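Valine-pyruvate aminotransferase (Salmonella typhimurium, PDB 3G7Q) catalyses the pyridoxal 5'-phosphate-dependent transfer of an amino group from L-valine to pyruvate, giving L-alanine and 3-methyl-2-oxobutanoate. Local coordinates at the interface of chains A and B. Sequence-based numbering; all coordinates share one arbitrary frame. Chains: chain A/B, Valine-pyruvate aminotransferase.

Contacts 1 and 2 belong to the same two-fold interface, and the centres of their C-alpha atoms lie about 18 Å apart. They have no residue in common, but chain B links them: helix 265-278 ends in contact 2, and the segment running on from it supplies B:Gly283 and B:Gly284 to contact 1. Chain A meets this run first with helix 107-118 and then with the loop after the 3-10 helix 249-251. Symmetry repeats both contacts with the chains exchanged. Class I aminotransferases typically work as dimers with active sites near the subunit boundary, so this pair is probably the functional assembly.

Contact 1: the interface of chains A and B. Residues chain A 252-256, 285, 289; chain B 67-71, 283-284.
B:Leu68, near the end of helix 63-69, is the side chain to start from. Its CG is anti to its own carbonyl carbon (chi1 -65°), which sends the forked tip towards helix 285-295 of chain A, while the backbone carbonyl faces the 252-256 loop. The two methyls are shared between two selenomethionines. CD1 meets the selenium of A:Met289 tip to tip, with SE 3.7 Å from B:Leu68 CD1. A:Met285 runs across the leucine at about a right angle, its CG 4.0 Å from B:Leu68 CD2. A:Met285 has CG anti to its backbone N and is bent at chi2 and chi3, so its CB and CG methylenes, next to the backbone, do the touching rather than its selenium tip.

On the loop side, the A:Pro254 ring lies against the backbone at the helix end. Its CG is 3.4 Å from the carbonyl O of B:Cys69, and its CB faces the start of B:Tyr71, whose side chain is incompletely modelled. A:Leu253 turns its CD2 methyl to the B:Cys69 thiol, 4.1 Å from SG.

Backbone bonds lock the loop in place. A:Gly255 N donates to B:Leu68 O at 2.8 Å, coming from above the carbonyl plane. A:Gly255 O in turn accepts from B:Gly284 N at 2.7 Å, here in the carbonyl plane and fairly straight (160° at H). Through its backbone N and O, A:Gly255 thus joins two separate segments of chain B. Behind it, the hydroxyl OG of A:Ser256 donates to A:Leu253 O at 2.9 Å, tying the loop into a compact turn.

This loop directly follows the 3-10 helix 249-251, where the family carries its cofactor-binding lysine, and the tyrosine after helix 63-69 commonly reaches the neighbouring subunit's cofactor phosphate. The contact therefore joins the subunits and likely holds the active-site loop in position.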
# COMPACT_ATOMS: atom_id res chain seq x y z
N GLY A 252 7.12 10.54 -13.46
CA GLY A 252 6.03 11.50 -13.66
C GLY A 252 4.66 10.85 -13.43
O GLY A 252 3.65 11.34 -13.94
N LEU A 253 4.64 9.77 -12.66
CA LEU A 253 3.42 9.04 -12.34
C LEU A 253 3.26 8.92 -10.82
O LEU A 253 3.08 7.82 -10.30
CB LEU A 253 3.45 7.66 -13.00
CG LEU A 253 3.48 7.64 -14.53
CD1 LEU A 253 3.74 6.24 -15.09
CD2 LEU A 253 2.15 8.25 -15.11
N PRO A 254 3.29 10.07 -10.12
CA PRO A 254 3.22 10.02 -8.66
C PRO A 254 1.90 9.49 -8.14
O PRO A 254 1.82 9.11 -6.97
CB PRO A 254 3.44 11.49 -8.27
CG PRO A 254 2.90 12.26 -9.42
CD PRO A 254 3.36 11.46 -10.60
N GLY A 255 0.88 9.44 -9.00
CA GLY A 255 -0.41 8.86 -8.69
C GLY A 255 -0.49 7.36 -8.90
O GLY A 255 -1.50 6.74 -8.55
N SER A 256 0.52 6.74 -9.51
CA SER A 256 0.55 5.28 -9.62
C SER A 256 1.25 4.84 -8.34
O SER A 256 1.88 5.63 -7.65
CB SER A 256 1.36 4.79 -10.79
OG SER A 256 2.74 4.98 -10.50
N MSE A 285 -2.78 -0.21 -12.56
CA MSE A 285 -2.52 0.73 -13.64
C MSE A 285 -1.00 0.98 -13.87
O MSE A 285 -0.53 0.97 -15.00
CB MSE A 285 -3.28 2.01 -13.38
CG MSE A 285 -3.63 2.75 -14.62
SE MSE A 285 -4.87 1.75 -15.78
CE MSE A 285 -4.15 2.51 -17.14
N MSE A 289 1.01 0.10 -17.27
CA MSE A 289 1.68 1.16 -18.02
C MSE A 289 3.15 0.84 -18.23
O MSE A 289 3.68 1.07 -19.31
CB MSE A 289 1.53 2.51 -17.32
CG MSE A 289 0.08 3.00 -17.38
SE MSE A 289 -0.11 4.62 -16.38
CE MSE A 289 0.60 5.94 -17.68
N ALA B 67 -5.25 11.86 -12.57
CA ALA B 67 -5.22 10.89 -11.48
C ALA B 67 -3.84 10.22 -11.33
O ALA B 67 -3.38 9.97 -10.23
CB ALA B 67 -6.28 9.83 -11.72
N LEU B 68 -3.19 9.94 -12.45
CA LEU B 68 -1.91 9.25 -12.42
C LEU B 68 -0.72 10.17 -12.34
O LEU B 68 0.30 9.83 -11.74
CB LEU B 68 -1.80 8.34 -13.66
CG LEU B 68 -2.80 7.19 -13.72
CD1 LEU B 68 -2.99 6.67 -15.14
CD2 LEU B 68 -2.39 6.08 -12.78
N CYS B 69 -0.83 11.36 -12.95
CA CYS B 69 0.27 12.29 -13.02
C CYS B 69 0.39 13.30 -11.89
O CYS B 69 1.34 14.07 -11.87
CB CYS B 69 0.24 13.02 -14.37
SG CYS B 69 0.38 11.83 -15.76
N ASN B 70 -0.57 13.27 -10.96
CA ASN B 70 -0.57 14.14 -9.78
C ASN B 70 -0.62 13.33 -8.50
O ASN B 70 -1.37 12.35 -8.42
CB ASN B 70 -1.75 15.08 -9.84
CG ASN B 70 -1.60 16.08 -10.95
OD1 ASN B 70 -2.35 16.07 -11.93
ND2 ASN B 70 -0.60 16.94 -10.82
N TYR B 71 0.18 13.71 -7.50
CA TYR B 71 0.22 12.97 -6.23
C TYR B 71 -1.15 13.04 -5.55
O TYR B 71 -1.62 12.04 -5.00
CB TYR B 71 1.30 13.50 -5.28
CG TYR B 71 1.41 12.72 -3.98
N GLY B 283 -3.52 4.49 -4.77
CA GLY B 283 -3.11 5.14 -6.03
C GLY B 283 -4.23 6.09 -6.45
O GLY B 283 -5.28 6.16 -5.81
N GLY B 284 -4.04 6.82 -7.54
CA GLY B 284 -5.00 7.81 -7.98
C GLY B 284 -6.21 7.36 -8.76
O GLY B 284 -7.25 8.03 -8.71

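Contact 2: the interface of chains A and B. Residues chain A 108-109, 112, 142-143; chain B 276-279.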
# COMPACT_ATOMS: atom_id res chain seq x y z
N GLN A 108 8.54 3.78 0.06
CA GLN A 108 8.41 3.81 1.50
C GLN A 108 7.91 2.49 2.10
O GLN A 108 8.40 2.08 3.15
CB GLN A 108 7.53 4.99 1.88
CG GLN A 108 7.61 5.35 3.34
CD GLN A 108 7.28 6.82 3.62
OE1 GLN A 108 7.01 7.61 2.72
NE2 GLN A 108 7.31 7.19 4.90
N SER A 109 6.96 1.83 1.44
CA SER A 109 6.51 0.51 1.90
C SER A 109 7.63 -0.52 1.69
O SER A 109 7.78 -1.46 2.47
CB SER A 109 5.25 0.08 1.15
OG SER A 109 5.49 0.08 -0.25
N PHE A 112 9.88 -0.25 4.71
CA PHE A 112 9.22 -0.79 5.87
C PHE A 112 9.40 -2.30 5.92
O PHE A 112 9.68 -2.86 6.98
CB PHE A 112 7.72 -0.43 5.85
CG PHE A 112 6.98 -0.93 7.04
CD1 PHE A 112 7.13 -0.31 8.27
CD2 PHE A 112 6.15 -2.03 6.95
CE1 PHE A 112 6.45 -0.77 9.39
CE2 PHE A 112 5.48 -2.50 8.04
CZ PHE A 112 5.63 -1.88 9.27
N ALA A 142 11.85 10.32 6.52
CA ALA A 142 10.48 9.85 6.27
C ALA A 142 9.93 8.99 7.41
O ALA A 142 8.78 9.15 7.83
CB ALA A 142 10.42 9.09 4.95
N ASP A 143 10.76 8.09 7.93
CA ASP A 143 10.36 7.17 8.99
C ASP A 143 10.85 7.61 10.37
O ASP A 143 10.62 8.75 10.78
CB ASP A 143 10.88 5.77 8.67
CG ASP A 143 10.25 5.19 7.42
OD1 ASP A 143 9.64 5.94 6.63
OD2 ASP A 143 10.37 3.96 7.23
N GLY B 276 1.37 7.85 6.68
CA GLY B 276 2.44 8.75 6.28
C GLY B 276 3.79 8.05 6.34
O GLY B 276 4.65 8.29 5.48
N ILE B 277 3.98 7.19 7.34
CA ILE B 277 5.24 6.46 7.54
C ILE B 277 5.36 5.16 6.74
O ILE B 277 6.35 4.98 6.01
CB ILE B 277 5.47 6.11 9.01
CG1 ILE B 277 5.47 7.36 9.89
CG2 ILE B 277 6.80 5.38 9.17
CD1 ILE B 277 5.69 7.04 11.36
N ILE B 278 4.41 4.24 6.90
CA ILE B 278 4.44 2.96 6.16
C ILE B 278 4.05 3.17 4.68
O ILE B 278 4.42 2.37 3.81
CB ILE B 278 3.55 1.89 6.80
N SER B 279 3.30 4.25 4.41
CA SER B 279 2.94 4.67 3.05
C SER B 279 2.17 3.63 2.27
O SER B 279 2.64 3.13 1.25
CB SER B 279 4.19 5.10 2.26
O HOH W 1 5.04 3.18 -0.41
O HOH W 2 8.70 3.15 5.50
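Two helix ends meet here in a class I, pyridoxal-phosphate-dependent aminotransferase: the first turn of helix 107-118 in chain A, in a region that in this family lies close to the cofactor phosphate, and the C-terminal end of helix 265-278 in chain B. B:Ser279, with positive backbone torsions (phi 59°), turns the chain out of its helix.

A direct hydrogen bond comes from A:Gln108. With CG anti to the backbone N (chi1 -165°) and the chain extended beyond it, the side chain lies across the helix end and brings its amide NE2 to the carbonyl O of B:Ile277 at 2.7 Å. The bond is bent, 122° at H, and the donor sits above the carbonyl plane. B:Gly276 O lies alongside, but the N-H points away from it. Within chain A, NE2 also makes a weak bond to the carboxylate OD1 of A:Asp143, which may help fix the amide's rotation. Both the carboxylate and the carbonyls at the helix end would favour the amide's NH2 over its oxygen on this side.

Water carries further polar links. Water 2 sits between A:Gln108 O, at 2.6 Å, the other carboxylate oxygen A:Asp143 OD2, at 2.5 Å, and B:Ile277 O, so that this last carbonyl is held by an amide and a water together. Water 1 joins A:Ser109 N, at 3.0 Å, and its hydroxyl OG to B:Ser279 O, at 2.9 Å from the water.

Apolar packing fills in around these bonds. The CB atoms of A:Gln108 and B:Ser279 press together at 3.4 Å. B:Ile277, its CG2 anti to the backbone N, crosses A:Asp143 obliquely and sets that methyl 3.9 Å from the carboxylate carbon CG. A:Phe112, one turn along helix 107-118, points its ring atom CD1 towards CB of B:Ile278, whose side chain is incompletely modelled.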